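Local atomic coordinates of cellulosomal scaffoldin (Acetivibrio cellulolyticus, PDB entry 4WI0), a protein that probably hydrolyses internal beta-1,4-glucosidic linkages of cellulose as part of a cellulosomal scaffold, while this X-module and dockerin piece binds calcium and docks onto a cohesin. Residues Gly128-Arg133 with Leu139-Ile144. The protein carries 1 engineered substitution. Numbering follows the deposited sequence.
Sequences GLDLNR and LEDVMI. With CA (calcium ion), chain D.
Asp130 and Asn132 share a calcium ion with Asp141, as in the calcium loop of a dockerin, an EF-hand-like loop-helix motif in which the first ligands lie in a turn and the last on the helix that follows. The tight part is the metal shell. Asp130 OD1 lies 2.4 Å from the calcium; with CG anti to the backbone N (chi1 180°), the end of a side chain whose CB points away from the helix is brought back to the ion, while OD2 is held by Tyr125 and by the amide of Gly135. Asn132 offers its amide oxygen OD1 at 2.3 Å from the calcium; a neutral carbonyl suits this place because it ligates without adding another negative charge. Asp141 grips the ion with both carboxylate oxygens, OD2 standing 2.6 Å from the calcium and also accepting from the amide of Ser138. Its carboxylate plane is turned 76° from the amide plane of Asn132. The metal probably offsets the repulsion between these crowded oxygens. Asp134 and Ala136 complete the protein ligands, and a water sits 2.5 Å from the ion.

Beside the metal site the packing is apolar. Ile144 CD1 lies 3.8 Å from Asn132 CB, so the ligand residue itself rests on the isoleucine. Looser is the approach of Leu131 CD1 to Ile144 CG2, 4.2 Å, the two side chains running alongside each other but heading opposite ways. Branched aliphatics suit this buried place, where Leu131 packs on Ile112 and Ile144 on Phe12. The more open edge belongs to partly exposed Glu140: its OE1 lies 3.3 Å from Asn132 ND2, carboxylate and amide nearly perpendicular, while OE2 makes a long, weak ion pair with the partner protein. Asn132 N donates a weak but nearly straight hydrogen bond, 3.4 Å and 171°, to Asp141 OD1, an oxygen already bound to calcium.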
# COMPACT_ATOMS: atom_id res chain seq x y z
N GLY B 128 7.95 11.18 -4.74
CA GLY B 128 8.18 11.02 -3.30
C GLY B 128 7.13 10.23 -2.54
O GLY B 128 7.44 9.59 -1.53
N LEU B 129 5.89 10.27 -3.02
CA LEU B 129 4.79 9.55 -2.38
C LEU B 129 4.74 8.08 -2.83
O LEU B 129 4.14 7.23 -2.17
CB LEU B 129 3.46 10.24 -2.68
CG LEU B 129 3.38 11.75 -2.36
CD1 LEU B 129 2.00 12.28 -2.68
CD2 LEU B 129 3.74 12.05 -0.92
N ASP B 130 5.38 7.81 -3.97
CA ASP B 130 5.57 6.45 -4.48
C ASP B 130 6.74 5.82 -3.73
O ASP B 130 7.86 5.78 -4.24
CB ASP B 130 5.81 6.50 -6.00
CG ASP B 130 6.02 5.13 -6.62
OD1 ASP B 130 5.92 4.11 -5.90
OD2 ASP B 130 6.28 5.07 -7.85
N LEU B 131 6.46 5.31 -2.53
CA LEU B 131 7.49 4.80 -1.62
C LEU B 131 8.29 3.64 -2.20
O LEU B 131 9.51 3.64 -2.08
CB LEU B 131 6.87 4.40 -0.28
CG LEU B 131 6.24 5.52 0.55
CD1 LEU B 131 5.76 5.01 1.90
CD2 LEU B 131 7.22 6.66 0.75
N ASN B 132 7.63 2.67 -2.82
CA ASN B 132 8.35 1.53 -3.41
C ASN B 132 8.84 1.75 -4.84
O ASN B 132 9.38 0.83 -5.46
CB ASN B 132 7.53 0.23 -3.30
CG ASN B 132 6.25 0.24 -4.13
OD1 ASN B 132 5.92 1.21 -4.82
ND2 ASN B 132 5.48 -0.84 -4.01
N ARG B 133 8.66 2.97 -5.35
CA ARG B 133 9.09 3.40 -6.69
C ARG B 133 8.69 2.45 -7.83
O ARG B 133 9.45 2.27 -8.79
CB ARG B 133 10.60 3.67 -6.71
CG ARG B 133 11.02 4.84 -5.84
CD ARG B 133 10.45 6.18 -6.31
NE ARG B 133 11.13 7.31 -5.68
CZ ARG B 133 10.93 7.74 -4.43
NH1 ARG B 133 10.05 7.15 -3.62
NH2 ARG B 133 11.62 8.78 -3.99
N LEU B 139 -2.35 1.13 -2.87
CA LEU B 139 -2.47 0.61 -1.50
C LEU B 139 -1.14 0.04 -0.98
O LEU B 139 -0.89 0.08 0.22
CB LEU B 139 -3.57 -0.45 -1.41
CG LEU B 139 -3.91 -0.97 -0.00
CD1 LEU B 139 -4.16 0.17 0.98
CD2 LEU B 139 -5.11 -1.89 -0.06
N GLU B 140 -0.31 -0.50 -1.87
CA GLU B 140 1.02 -0.99 -1.47
C GLU B 140 1.83 0.06 -0.71
O GLU B 140 2.43 -0.24 0.32
CB GLU B 140 1.83 -1.43 -2.68
CG GLU B 140 1.37 -2.75 -3.22
CD GLU B 140 2.10 -3.14 -4.47
OE1 GLU B 140 3.35 -3.29 -4.38
OE2 GLU B 140 1.42 -3.31 -5.52
N ASP B 141 1.84 1.28 -1.23
CA ASP B 141 2.57 2.39 -0.61
C ASP B 141 2.02 2.69 0.78
O ASP B 141 2.78 2.91 1.72
CB ASP B 141 2.50 3.64 -1.49
CG ASP B 141 3.04 3.39 -2.87
OD1 ASP B 141 4.27 3.21 -3.00
OD2 ASP B 141 2.24 3.33 -3.83
N VAL B 142 0.69 2.70 0.89
CA VAL B 142 0.02 2.94 2.17
C VAL B 142 0.33 1.82 3.18
O VAL B 142 0.58 2.10 4.36
CB VAL B 142 -1.51 3.11 1.97
CG1 VAL B 142 -2.26 3.07 3.29
CG2 VAL B 142 -1.81 4.40 1.21
N MET B 143 0.31 0.56 2.73
CA MET B 143 0.57 -0.58 3.62
C MET B 143 2.03 -0.62 4.09
O MET B 143 2.30 -1.12 5.19
CB MET B 143 0.20 -1.91 2.97
CG MET B 143 -1.28 -2.09 2.67
SD MET B 143 -2.35 -2.04 4.12
CE MET B 143 -1.84 -3.54 4.94
N ILE B 144 2.95 -0.10 3.28
CA ILE B 144 4.34 0.04 3.71
C ILE B 144 4.43 0.91 4.96
O ILE B 144 5.13 0.57 5.91
CB ILE B 144 5.23 0.62 2.59
CG1 ILE B 144 5.46 -0.43 1.51
CG2 ILE B 144 6.58 1.08 3.13
CD1 ILE B 144 6.05 0.14 0.24
CA CA D . 4.15 2.58 -5.36
O HOH W 1 2.48 0.80 -5.48